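Anthrone oxidase-like protein (Streptomyces ambofaciens, PDB 5F9P) cleaves a C-C bond in atypical angucycline biosynthesis, in a step of oxidative ring-B opening, and is probably a monooxygenase. Local coordinates at residues G51-G56 against D181-W186; D136-A141 against R209-G214; T32-A37 against H80-V85; F16-P21 against G25-E30; P144-L149 against K202-R207. One frame throughout, in Å; residues are numbered along the deposited sequence.

Contact 1 of 5, residues G51-G56 against D181-W186; sequences GVDSHG and DSKQAW
Val52 and Lys183 mark the nearest approach of the two backbones, yet their CA atoms stay 9.3 Å apart, so the hairpin turn joining strands 43-51 and 56-63 meets the start of helix 183-190 through side chains and water alone. The apolar part is one touch: Val52 CG1 lies 3.8 Å from Lys183 CE, the two side chains crossing at a slant. Lys183 leaves its helix fully extended and bends at its last torsion (chi4 -77°). That bend leaves its NZ 4.6 Å from Asp53 OD1, beyond a salt bridge, and the stronger partner of the ammonium is Glu187 on the same helix. A water fills the gap, donating to Asp53 OD1 at 2.6 Å and accepting from Lys183 NZ at 3.0 Å. A second water donates to Asp53 OD2 at 2.6 Å. It also accepts from Trp186 NE1 at 3.0 Å, lying in the indole plane at the ring edge. Both carboxylate oxygens thus receive a water proton, which probably helps to steady the rotation of the group, while Tyr122 of strand 122-130 touches Val52, Asp53 and Lys183. With 89 Å² buried, the chemistry implies a hydrated surface junction in which electrostatic attraction is probably relayed through ordered water.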
# COMPACT_ATOMS: atom_id res chain seq x y z
N GLY A 51 0.65 3.99 -10.63
CA GLY A 51 1.93 3.31 -10.78
C GLY A 51 2.95 4.07 -11.63
O GLY A 51 2.57 4.68 -12.63
N VAL A 52 4.21 4.03 -11.21
CA VAL A 52 5.31 4.73 -11.92
C VAL A 52 6.26 3.75 -12.63
O VAL A 52 6.40 3.79 -13.86
CB VAL A 52 6.11 5.69 -10.98
CG1 VAL A 52 7.36 6.21 -11.67
CG2 VAL A 52 5.25 6.86 -10.53
N ASP A 53 6.92 2.87 -11.88
CA ASP A 53 7.80 1.86 -12.48
C ASP A 53 7.08 1.02 -13.53
O ASP A 53 7.58 0.85 -14.64
CB ASP A 53 8.43 0.95 -11.41
CG ASP A 53 9.67 1.55 -10.75
OD1 ASP A 53 9.98 2.74 -10.99
OD2 ASP A 53 10.34 0.82 -9.98
N SER A 54 5.92 0.48 -13.19
CA SER A 54 5.17 -0.36 -14.13
C SER A 54 3.69 -0.06 -14.00
O SER A 54 3.27 0.54 -13.00
CB SER A 54 5.42 -1.85 -13.87
OG SER A 54 5.13 -2.18 -12.53
N HIS A 55 2.90 -0.44 -15.00
CA HIS A 55 1.48 -0.10 -15.02
C HIS A 55 0.71 -0.81 -13.92
O HIS A 55 0.85 -2.01 -13.71
CB HIS A 55 0.85 -0.43 -16.37
CG HIS A 55 1.61 0.12 -17.53
ND1 HIS A 55 1.87 1.47 -17.66
CD2 HIS A 55 2.17 -0.48 -18.60
CE1 HIS A 55 2.56 1.67 -18.77
NE2 HIS A 55 2.76 0.50 -19.36
N GLY A 56 -0.11 -0.04 -13.21
CA GLY A 56 -0.99 -0.59 -12.21
C GLY A 56 -1.37 0.51 -11.26
O GLY A 56 -0.91 1.64 -11.43
N ASP A 181 11.72 11.42 -0.84
CA ASP A 181 11.69 12.79 -1.35
C ASP A 181 11.41 12.83 -2.83
O ASP A 181 10.78 13.77 -3.32
CB ASP A 181 13.03 13.50 -1.12
CG ASP A 181 13.20 13.98 0.31
OD1 ASP A 181 12.20 13.97 1.05
OD2 ASP A 181 14.34 14.37 0.69
N SER A 182 11.91 11.83 -3.55
CA SER A 182 11.85 11.83 -5.00
C SER A 182 12.19 10.46 -5.55
O SER A 182 12.72 9.60 -4.84
CB SER A 182 12.85 12.84 -5.55
OG SER A 182 14.18 12.50 -5.17
N LYS A 183 11.89 10.26 -6.83
CA LYS A 183 12.31 9.07 -7.56
C LYS A 183 13.83 8.94 -7.43
O LYS A 183 14.37 7.85 -7.20
CB LYS A 183 11.91 9.22 -9.04
CG LYS A 183 12.10 7.98 -9.91
CD LYS A 183 11.39 8.22 -11.25
CE LYS A 183 11.04 6.94 -11.95
NZ LYS A 183 12.26 6.36 -12.59
N GLN A 184 14.51 10.07 -7.56
CA GLN A 184 15.97 10.10 -7.57
C GLN A 184 16.57 9.66 -6.24
O GLN A 184 17.49 8.86 -6.21
CB GLN A 184 16.48 11.50 -7.96
CG GLN A 184 16.23 11.86 -9.43
CD GLN A 184 14.74 12.05 -9.81
OE1 GLN A 184 13.94 12.60 -9.04
NE2 GLN A 184 14.38 11.59 -11.01
N ALA A 185 16.04 10.19 -5.14
CA ALA A 185 16.49 9.78 -3.82
C ALA A 185 16.24 8.28 -3.58
O ALA A 185 17.08 7.58 -2.99
CB ALA A 185 15.79 10.61 -2.74
N TRP A 186 15.09 7.78 -4.02
CA TRP A 186 14.79 6.36 -3.85
C TRP A 186 15.78 5.47 -4.61
O TRP A 186 16.33 4.52 -4.06
CB TRP A 186 13.34 6.03 -4.26
CG TRP A 186 13.13 4.59 -4.68
CD1 TRP A 186 12.79 4.13 -5.92
CD2 TRP A 186 13.27 3.41 -3.85
NE1 TRP A 186 12.69 2.76 -5.91
CE2 TRP A 186 12.99 2.29 -4.66
CE3 TRP A 186 13.61 3.21 -2.51
CZ2 TRP A 186 13.03 0.98 -4.17
CZ3 TRP A 186 13.65 1.89 -2.02
CH2 TRP A 186 13.37 0.81 -2.85
O HOH W 1 12.00 0.78 -8.00
O HOH W 2 11.00 3.71 -13.22

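Contact 2 of 5, residues D136-A141 against R209-G214; sequences DEALDA and RAVVAG
Ala138 and Val211 form the tight part of this contact: their CA atoms are 7.0 Å apart, and Ala138 CB meets Val211 CG2 at 4.0 Å. A methyl side chain on helix 135-142 permits that approach. On the other side, a chi1 of -59° sets Val211 CG1 opposite the carbonyl carbon, on the side of Glu137, and leaves CG2 between the backbone N and the carbonyl carbon, turned onto Ala138. Ala138 is buried, and its side chain also touches Val130 of strand 122-130. Val211 in turn packs on Thr131 and shares a backbone hydrogen bond with it, so the chain at Val211 is tied to the segment just past that strand.

The looser side begins at Glu137. Its CG is 4.4 Å from Val211 CG1, a marginal approach of two aliphatic groups, and the chain then bends (chi2 73°) and carries the carboxylate away toward Arg207, one turn back on the partner helix. Glu137 OE2 forms a salt bridge with Arg207 NE, and Asp140 OD2 with Arg207 NH2, so one guanidinium ties two successive turns of helix 135-142. The evidence therefore separates a small apolar touch, part of the 96 Å² buried, from a charged and more accessible border. Two helices joined side by side on the outer surface of a closed antiparallel sheet are a feature of the alpha+beta barrel of antibiotic biosynthesis monooxygenases.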
# COMPACT_ATOMS: atom_id res chain seq x y z
N ASP A 136 6.88 -13.73 11.35
CA ASP A 136 7.29 -12.81 12.41
C ASP A 136 8.71 -12.33 12.20
O ASP A 136 9.06 -11.19 12.51
CB ASP A 136 7.17 -13.45 13.79
CG ASP A 136 5.74 -13.63 14.23
OD1 ASP A 136 4.87 -12.85 13.79
OD2 ASP A 136 5.49 -14.56 15.02
N GLU A 137 9.54 -13.21 11.67
CA GLU A 137 10.91 -12.86 11.35
C GLU A 137 10.93 -11.74 10.30
O GLU A 137 11.64 -10.74 10.44
CB GLU A 137 11.63 -14.11 10.83
CG GLU A 137 12.99 -13.86 10.20
CD GLU A 137 14.06 -13.52 11.23
OE1 GLU A 137 13.72 -13.38 12.43
OE2 GLU A 137 15.24 -13.42 10.83
N ALA A 138 10.15 -11.91 9.24
CA ALA A 138 10.04 -10.91 8.18
C ALA A 138 9.61 -9.55 8.74
O ALA A 138 10.16 -8.52 8.38
CB ALA A 138 9.06 -11.37 7.11
N LEU A 139 8.60 -9.57 9.61
CA LEU A 139 8.07 -8.35 10.18
C LEU A 139 9.11 -7.64 11.04
O LEU A 139 9.27 -6.43 10.99
CB LEU A 139 6.84 -8.67 11.03
CG LEU A 139 5.58 -9.10 10.28
CD1 LEU A 139 4.51 -9.59 11.25
CD2 LEU A 139 5.06 -7.93 9.45
N ASP A 140 9.82 -8.42 11.86
CA ASP A 140 10.87 -7.85 12.69
C ASP A 140 11.99 -7.26 11.84
O ASP A 140 12.46 -6.17 12.12
CB ASP A 140 11.43 -8.89 13.65
CG ASP A 140 12.32 -8.27 14.69
OD1 ASP A 140 11.78 -7.59 15.59
OD2 ASP A 140 13.56 -8.43 14.59
N ALA A 141 12.40 -7.99 10.81
CA ALA A 141 13.47 -7.53 9.93
C ALA A 141 13.12 -6.24 9.20
O ALA A 141 13.96 -5.33 9.10
CB ALA A 141 13.87 -8.61 8.91
N ARG A 209 14.98 -12.25 2.87
CA ARG A 209 15.31 -13.18 1.78
C ARG A 209 15.18 -14.64 2.21
O ARG A 209 14.73 -15.50 1.43
CB ARG A 209 16.72 -12.88 1.26
CG ARG A 209 17.27 -13.90 0.24
CD ARG A 209 18.67 -13.49 -0.19
NE ARG A 209 19.37 -14.48 -1.01
CZ ARG A 209 20.17 -14.17 -2.02
NH1 ARG A 209 20.36 -12.89 -2.34
NH2 ARG A 209 20.79 -15.12 -2.72
N ALA A 210 15.57 -14.94 3.44
CA ALA A 210 15.52 -16.31 3.94
C ALA A 210 14.10 -16.88 4.02
O ALA A 210 13.92 -18.10 3.94
CB ALA A 210 16.21 -16.42 5.31
N VAL A 211 13.10 -16.02 4.17
CA VAL A 211 11.75 -16.50 4.41
C VAL A 211 10.74 -16.11 3.33
O VAL A 211 9.55 -16.38 3.48
CB VAL A 211 11.20 -16.07 5.80
CG1 VAL A 211 12.10 -16.59 6.93
CG2 VAL A 211 11.08 -14.56 5.88
N VAL A 212 11.20 -15.48 2.26
CA VAL A 212 10.35 -15.22 1.09
C VAL A 212 9.94 -16.53 0.41
O VAL A 212 10.78 -17.38 0.13
CB VAL A 212 11.06 -14.30 0.06
CG1 VAL A 212 10.31 -14.31 -1.26
CG2 VAL A 212 11.17 -12.87 0.60
N ALA A 213 8.65 -16.68 0.14
CA ALA A 213 8.12 -17.93 -0.37
C ALA A 213 7.41 -17.73 -1.71
O ALA A 213 6.22 -18.00 -1.84
CB ALA A 213 7.16 -18.53 0.64
N GLY A 214 8.14 -17.26 -2.71
CA GLY A 214 7.51 -16.91 -3.98
C GLY A 214 8.02 -15.56 -4.46
O GLY A 214 8.81 -14.93 -3.77

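Contact 3 of 5, residues T32-A37 against H80-V85; sequences TKIVDA and HRTLPV
A chi1 of -65° sets Ile34 CG1 beside its own backbone N, and a nearly straight chi2 (163°) then extends CD1 toward Thr82, whose CG2 stands opposite its backbone N and faces back. The two side chains therefore meet tip to tip, with Ile34 CD1 only 3.6 Å from Thr82 CG2 and 3.9 Å from Thr82 OG1. With CA atoms of Ile34 and Thr82 separated by 8.7 Å, these side-chain ends help to span the space between helices 21-37 and 76-88. Phe86, one turn further along the second helix, also touches Ile34.

Beside this apolar touch, two extended cationic chains cross at about a right angle. Lys33 NZ lies 4.0 Å from Arg81 NH2, at the edge of the guanidinium and near its plane, a proximity that probably costs some electrostatic energy. Arg81 NH1 bonds to His240 O and His241 ND1 in the histidine run at the C-terminus, probably an affinity-tag remnant, while Lys33 has a long, weak ion pair with Glu30. Helix 76-88 has a pi-type turn at 80-82 and is kinked at Pro84, whose N makes no helical bond. Such sparse side-chain packing joins neighbouring outer helices of an alpha+beta barrel.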
# COMPACT_ATOMS: atom_id res chain seq x y z
N THR A 32 -11.51 6.26 -8.57
CA THR A 32 -11.82 7.58 -8.04
C THR A 32 -13.33 7.82 -7.93
O THR A 32 -13.79 8.46 -6.98
CB THR A 32 -11.10 8.67 -8.85
OG1 THR A 32 -9.69 8.48 -8.71
CG2 THR A 32 -11.45 10.05 -8.35
N LYS A 33 -14.10 7.29 -8.88
CA LYS A 33 -15.56 7.33 -8.80
C LYS A 33 -16.05 6.67 -7.52
O LYS A 33 -16.90 7.21 -6.83
CB LYS A 33 -16.19 6.61 -9.98
CG LYS A 33 -16.07 7.30 -11.32
CD LYS A 33 -16.73 6.41 -12.38
CE LYS A 33 -16.62 6.98 -13.77
NZ LYS A 33 -17.47 6.20 -14.71
N ILE A 34 -15.51 5.49 -7.22
CA ILE A 34 -15.88 4.75 -6.02
C ILE A 34 -15.50 5.51 -4.72
O ILE A 34 -16.30 5.62 -3.78
CB ILE A 34 -15.25 3.33 -6.04
CG1 ILE A 34 -15.84 2.52 -7.20
CG2 ILE A 34 -15.47 2.60 -4.71
CD1 ILE A 34 -15.03 1.27 -7.58
N VAL A 35 -14.30 6.06 -4.68
CA VAL A 35 -13.89 6.88 -3.55
C VAL A 35 -14.83 8.08 -3.35
O VAL A 35 -15.27 8.34 -2.24
CB VAL A 35 -12.42 7.38 -3.70
CG1 VAL A 35 -12.08 8.45 -2.66
CG2 VAL A 35 -11.46 6.20 -3.62
N ASP A 36 -15.13 8.79 -4.42
CA ASP A 36 -15.90 10.02 -4.33
C ASP A 36 -17.33 9.78 -3.89
O ASP A 36 -17.95 10.64 -3.25
CB ASP A 36 -15.85 10.78 -5.66
CG ASP A 36 -14.47 11.34 -5.96
OD1 ASP A 36 -13.62 11.39 -5.04
OD2 ASP A 36 -14.24 11.76 -7.12
N ALA A 37 -17.86 8.59 -4.20
CA ALA A 37 -19.21 8.22 -3.80
C ALA A 37 -19.26 7.43 -2.49
O ALA A 37 -20.34 7.16 -1.97
CB ALA A 37 -19.90 7.41 -4.92
N HIS A 80 -21.31 -6.72 -9.05
CA HIS A 80 -21.78 -6.80 -10.43
C HIS A 80 -21.25 -5.69 -11.33
O HIS A 80 -21.28 -5.82 -12.56
CB HIS A 80 -23.30 -6.84 -10.46
CG HIS A 80 -23.87 -7.93 -9.61
ND1 HIS A 80 -23.68 -9.27 -9.89
CD2 HIS A 80 -24.58 -7.89 -8.46
CE1 HIS A 80 -24.27 -10.00 -8.96
NE2 HIS A 80 -24.82 -9.19 -8.08
N ARG A 81 -20.76 -4.61 -10.74
CA ARG A 81 -20.17 -3.55 -11.54
C ARG A 81 -18.67 -3.49 -11.33
O ARG A 81 -17.89 -3.64 -12.26
CB ARG A 81 -20.80 -2.20 -11.24
CG ARG A 81 -20.21 -1.07 -12.10
CD ARG A 81 -20.88 0.28 -11.83
NE ARG A 81 -20.24 1.35 -12.60
CZ ARG A 81 -20.76 2.56 -12.76
NH1 ARG A 81 -21.93 2.86 -12.21
NH2 ARG A 81 -20.11 3.48 -13.47
N THR A 82 -18.26 -3.28 -10.08
CA THR A 82 -16.86 -3.01 -9.77
C THR A 82 -15.89 -4.11 -10.16
O THR A 82 -14.91 -3.85 -10.89
CB THR A 82 -16.70 -2.69 -8.29
OG1 THR A 82 -17.57 -1.60 -7.98
CG2 THR A 82 -15.26 -2.26 -8.01
N LEU A 83 -16.14 -5.33 -9.68
CA LEU A 83 -15.24 -6.45 -9.96
C LEU A 83 -15.13 -6.78 -11.45
O LEU A 83 -14.02 -6.90 -11.98
CB LEU A 83 -15.66 -7.69 -9.17
CG LEU A 83 -15.19 -7.61 -7.72
CD1 LEU A 83 -15.79 -8.73 -6.89
CD2 LEU A 83 -13.67 -7.63 -7.69
N PRO A 84 -16.27 -6.93 -12.14
CA PRO A 84 -16.24 -7.21 -13.58
C PRO A 84 -15.59 -6.07 -14.40
O PRO A 84 -14.83 -6.35 -15.34
CB PRO A 84 -17.72 -7.36 -13.93
CG PRO A 84 -18.39 -7.72 -12.64
CD PRO A 84 -17.63 -6.97 -11.59
N VAL A 85 -15.88 -4.82 -14.05
CA VAL A 85 -15.25 -3.69 -14.75
C VAL A 85 -13.73 -3.71 -14.54
O VAL A 85 -12.95 -3.59 -15.49
CB VAL A 85 -15.83 -2.33 -14.30
CG1 VAL A 85 -14.92 -1.17 -14.73
CG2 VAL A 85 -17.22 -2.15 -14.86

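Contact 4 of 5, residues F16-P21 against G25-E30; sequences FTTDTP and GKLIEE
Leu27 reaches back from helix 21-37 onto the end of strand 10-17 and the loop after it, setting its two methyls against Phe16 and Thr18. Its CD1 is 4.0 Å from Phe16 CB and 4.1 Å from Thr18 CG2, so one methyl serves both partners. Its CD2 lies obliquely to the Phe16 ring, 4.2 Å from Phe16 CG. The chi1 of Leu27, -95°, is well off a staggered value, consistent with a side chain fitted closely between its neighbours; it supplies 73 of the 187 Å² buried here. The two segments are also joined through the backbone, where Gly25 N gives a helical bond to Pro21 O at 3.1 Å.

The next shell holds these groups in place. Thr18 points CG2 at Leu27, and its hydroxyl, opposite the backbone N (chi1 -167°), hydrogen-bonds Ile89 O, so a buried polar atom is satisfied while the methyl faces the apolar side. Phe16 meets the ring of Phe86 with planes inclined at about 55°, and Phe86 also touches Leu27, extending the cluster to helix 76-88.

Further out, the turn is capped. Thr20 is the N-cap, its OG1 accepting from Lys23 N. Asp19 adds a salt bridge to Lys23 in the same first turn. A strand running through a capped turn into a helix that folds back over it is the beta-alpha unit of ferredoxin-like alpha+beta folds, here placed on the eight-stranded barrel.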
# COMPACT_ATOMS: atom_id res chain seq x y z
N PHE A 16 -3.75 -3.45 -8.02
CA PHE A 16 -4.14 -3.78 -9.38
C PHE A 16 -2.93 -3.65 -10.32
O PHE A 16 -2.19 -2.68 -10.25
CB PHE A 16 -5.23 -2.82 -9.84
CG PHE A 16 -6.42 -2.76 -8.93
CD1 PHE A 16 -7.43 -3.70 -9.02
CD2 PHE A 16 -6.53 -1.75 -7.98
CE1 PHE A 16 -8.53 -3.65 -8.19
CE2 PHE A 16 -7.63 -1.68 -7.15
CZ PHE A 16 -8.63 -2.64 -7.25
N THR A 17 -2.75 -4.65 -11.18
CA THR A 17 -1.72 -4.58 -12.22
C THR A 17 -2.43 -4.53 -13.58
O THR A 17 -3.52 -5.07 -13.74
CB THR A 17 -0.77 -5.81 -12.18
OG1 THR A 17 -1.52 -7.01 -12.41
CG2 THR A 17 -0.09 -5.90 -10.83
N THR A 18 -1.82 -3.86 -14.54
CA THR A 18 -2.37 -3.83 -15.88
C THR A 18 -1.24 -3.71 -16.92
O THR A 18 -0.08 -3.59 -16.55
CB THR A 18 -3.38 -2.68 -16.04
OG1 THR A 18 -4.12 -2.85 -17.26
CG2 THR A 18 -2.69 -1.33 -16.02
N ASP A 19 -1.58 -3.75 -18.21
CA ASP A 19 -0.54 -3.84 -19.23
C ASP A 19 -0.43 -2.67 -20.22
O ASP A 19 0.43 -2.70 -21.10
CB ASP A 19 -0.64 -5.17 -19.99
CG ASP A 19 -1.97 -5.35 -20.69
OD1 ASP A 19 -2.82 -4.43 -20.63
OD2 ASP A 19 -2.16 -6.41 -21.32
N THR A 20 -1.27 -1.65 -20.07
CA THR A 20 -1.12 -0.44 -20.88
C THR A 20 -1.39 0.79 -20.03
O THR A 20 -2.14 0.73 -19.06
CB THR A 20 -2.09 -0.39 -22.11
OG1 THR A 20 -3.42 -0.08 -21.68
CG2 THR A 20 -2.09 -1.71 -22.86
N PRO A 21 -0.77 1.92 -20.40
CA PRO A 21 -1.00 3.16 -19.66
C PRO A 21 -2.44 3.63 -19.82
O PRO A 21 -2.91 4.35 -18.96
CB PRO A 21 -0.04 4.16 -20.32
CG PRO A 21 0.25 3.59 -21.68
CD PRO A 21 0.16 2.10 -21.53
N GLY A 25 -4.96 4.62 -16.69
CA GLY A 25 -5.76 5.83 -16.56
C GLY A 25 -7.21 5.49 -16.25
O GLY A 25 -7.89 6.17 -15.45
N LYS A 26 -7.71 4.45 -16.91
CA LYS A 26 -9.08 3.99 -16.71
C LYS A 26 -9.28 3.43 -15.31
O LYS A 26 -10.30 3.69 -14.68
CB LYS A 26 -9.46 2.95 -17.77
CG LYS A 26 -10.92 2.51 -17.69
CD LYS A 26 -11.56 2.40 -19.07
CE LYS A 26 -10.68 1.57 -20.01
NZ LYS A 26 -11.33 1.29 -21.33
N LEU A 27 -8.31 2.65 -14.84
CA LEU A 27 -8.32 2.18 -13.45
C LEU A 27 -8.41 3.34 -12.47
O LEU A 27 -9.21 3.31 -11.54
CB LEU A 27 -7.03 1.40 -13.15
CG LEU A 27 -7.06 -0.11 -13.30
CD1 LEU A 27 -5.65 -0.65 -13.21
CD2 LEU A 27 -7.96 -0.72 -12.21
N ILE A 28 -7.58 4.36 -12.67
CA ILE A 28 -7.56 5.51 -11.78
C ILE A 28 -8.94 6.16 -11.73
O ILE A 28 -9.43 6.51 -10.67
CB ILE A 28 -6.52 6.54 -12.21
CG1 ILE A 28 -5.11 6.01 -11.93
CG2 ILE A 28 -6.72 7.85 -11.46
CD1 ILE A 28 -4.85 5.77 -10.47
N GLU A 29 -9.54 6.33 -12.90
CA GLU A 29 -10.84 6.99 -13.00
C GLU A 29 -11.95 6.18 -12.33
O GLU A 29 -12.78 6.75 -11.63
CB GLU A 29 -11.19 7.25 -14.46
CG GLU A 29 -12.63 7.65 -14.68
CD GLU A 29 -12.96 7.87 -16.14
OE1 GLU A 29 -12.23 7.34 -17.01
OE2 GLU A 29 -13.94 8.59 -16.42
N GLU A 30 -11.97 4.87 -12.54
CA GLU A 30 -12.95 4.00 -11.88
C GLU A 30 -12.75 3.96 -10.37
O GLU A 30 -13.72 3.99 -9.62
CB GLU A 30 -12.93 2.58 -12.46
CG GLU A 30 -13.30 2.49 -13.95
CD GLU A 30 -14.73 2.93 -14.23
OE1 GLU A 30 -15.62 2.71 -13.38
OE2 GLU A 30 -14.96 3.50 -15.32

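Contact 5 of 5, residues P144-L149 against K202-R207; sequences PGQAFL and KAAVGR
The flat carboxamide of Gln146 lies beside the methyl of Ala204, whose CB is 4.1 Å from both Gln146 CD and Gln146 OE1. Nearby, one face of the Phe148 ring carries Leu149 CG, 4.0 Å above the plane and displaced toward the rim; the same phenyl side chain also touches Ala200 and Arg201 of helix 199-211. This is packing on the outside of the alpha+beta barrel, between a 3-10 segment leading toward strand 155-167 and helix 199-211.

The backbones come nearest at Gly145, where no side chain intervenes: its CA is 5.5 Å from that of Ala204, and its carbonyl O is 4.0 Å from Ala204 CB. Gln146 places CG beside its own backbone N (chi1 -59°) and then runs extended (chi2 -164°), which lays the aliphatic part of the chain across Ala204. Its polar end is engaged elsewhere: NE2 hydrogen-bonds Leu142 O and also a glycerol oxygen, the glycerol being probably from the crystallisation liquor. The bond to Leu142 O probably helps to orient the carboxamide. Ala204 CB meets both aliphatic and carbonyl atoms: it is 3.6 Å from Gln146 CG and 3.5 Å from Ala141 O.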
# COMPACT_ATOMS: atom_id res chain seq x y z
N PRO A 144 11.62 -2.94 12.88
CA PRO A 144 12.73 -2.60 13.80
C PRO A 144 14.09 -2.85 13.16
O PRO A 144 15.03 -2.11 13.40
CB PRO A 144 12.52 -3.57 14.98
CG PRO A 144 11.06 -3.90 14.94
CD PRO A 144 10.65 -3.87 13.49
N GLY A 145 14.18 -3.89 12.32
CA GLY A 145 15.42 -4.22 11.65
C GLY A 145 15.97 -3.12 10.75
O GLY A 145 17.17 -3.08 10.46
N GLN A 146 15.09 -2.22 10.31
CA GLN A 146 15.50 -1.16 9.40
C GLN A 146 15.45 0.26 10.01
O GLN A 146 15.17 1.24 9.32
CB GLN A 146 14.69 -1.22 8.11
CG GLN A 146 14.85 -2.56 7.39
CD GLN A 146 14.39 -2.51 5.95
OE1 GLN A 146 15.21 -2.52 5.03
NE2 GLN A 146 13.08 -2.46 5.74
N ALA A 147 15.75 0.35 11.30
CA ALA A 147 15.83 1.66 11.94
C ALA A 147 16.82 2.56 11.19
O ALA A 147 16.67 3.78 11.20
CB ALA A 147 16.24 1.50 13.41
N PHE A 148 17.82 1.98 10.53
CA PHE A 148 18.83 2.77 9.84
C PHE A 148 18.22 3.67 8.76
O PHE A 148 18.83 4.66 8.36
CB PHE A 148 19.89 1.87 9.18
CG PHE A 148 19.35 1.08 8.02
CD1 PHE A 148 18.79 -0.17 8.22
CD2 PHE A 148 19.36 1.62 6.74
CE1 PHE A 148 18.27 -0.90 7.15
CE2 PHE A 148 18.84 0.90 5.67
CZ PHE A 148 18.29 -0.36 5.87
N LEU A 149 17.04 3.31 8.27
CA LEU A 149 16.43 4.05 7.17
C LEU A 149 16.26 5.53 7.50
O LEU A 149 16.42 6.38 6.64
CB LEU A 149 15.07 3.45 6.79
CG LEU A 149 15.02 2.16 5.97
CD1 LEU A 149 13.57 1.67 5.93
CD2 LEU A 149 15.57 2.37 4.56
N LYS A 202 21.94 -4.88 4.99
CA LYS A 202 22.24 -6.24 4.52
C LYS A 202 21.64 -7.32 5.42
O LYS A 202 21.18 -8.36 4.95
CB LYS A 202 23.76 -6.44 4.43
CG LYS A 202 24.49 -5.42 3.55
CD LYS A 202 25.99 -5.71 3.54
CE LYS A 202 26.74 -4.75 2.62
NZ LYS A 202 28.23 -4.95 2.70
N ALA A 203 21.64 -7.06 6.72
CA ALA A 203 21.09 -8.01 7.67
C ALA A 203 19.58 -8.08 7.53
O ALA A 203 19.00 -9.16 7.50
CB ALA A 203 21.49 -7.63 9.10
N ALA A 204 18.94 -6.92 7.44
CA ALA A 204 17.47 -6.89 7.30
C ALA A 204 17.06 -7.63 6.04
O ALA A 204 16.21 -8.52 6.06
CB ALA A 204 16.96 -5.45 7.27
N VAL A 205 17.70 -7.26 4.93
CA VAL A 205 17.40 -7.87 3.64
C VAL A 205 17.67 -9.38 3.64
O VAL A 205 16.90 -10.14 3.07
CB VAL A 205 18.17 -7.15 2.51
CG1 VAL A 205 18.20 -8.01 1.25
CG2 VAL A 205 17.53 -5.79 2.23
N GLY A 206 18.75 -9.79 4.29
CA GLY A 206 19.11 -11.20 4.35
C GLY A 206 18.10 -12.03 5.12
O GLY A 206 17.82 -13.19 4.77
N ARG A 207 17.55 -11.45 6.17
CA ARG A 207 16.53 -12.11 6.98
C ARG A 207 15.23 -12.28 6.19
O ARG A 207 14.63 -13.35 6.20
CB ARG A 207 16.30 -11.33 8.27
CG ARG A 207 17.44 -11.49 9.28
CD ARG A 207 17.32 -10.50 10.43
NE ARG A 207 16.19 -10.81 11.31
CZ ARG A 207 15.64 -9.94 12.15
NH1 ARG A 207 16.11 -8.70 12.22
NH2 ARG A 207 14.63 -10.31 12.91

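Along the chain, contact 4 closes first; contact 3 follows, starting on the same helix 21-37, and its segments fall before and after 51-56, so it crosses contact 1 along the chain. Contacts 3 and 4 have centres 13 Å apart and touch through Val85 and Glu30. Contacts 2 and 5 share helix 199-211, with centres 11 Å apart, and lie across the chain's centre from contact 3, which is 34 Å and 38 Å away. Contact 1 lies between them: its hairpin touches contact 4, while its helix 183-190 comes before helix 199-211 without touching contacts 2 or 5. Helix packing is thus spread over both flanks of one eight-stranded barrel, consistent with a single chain completing the fold.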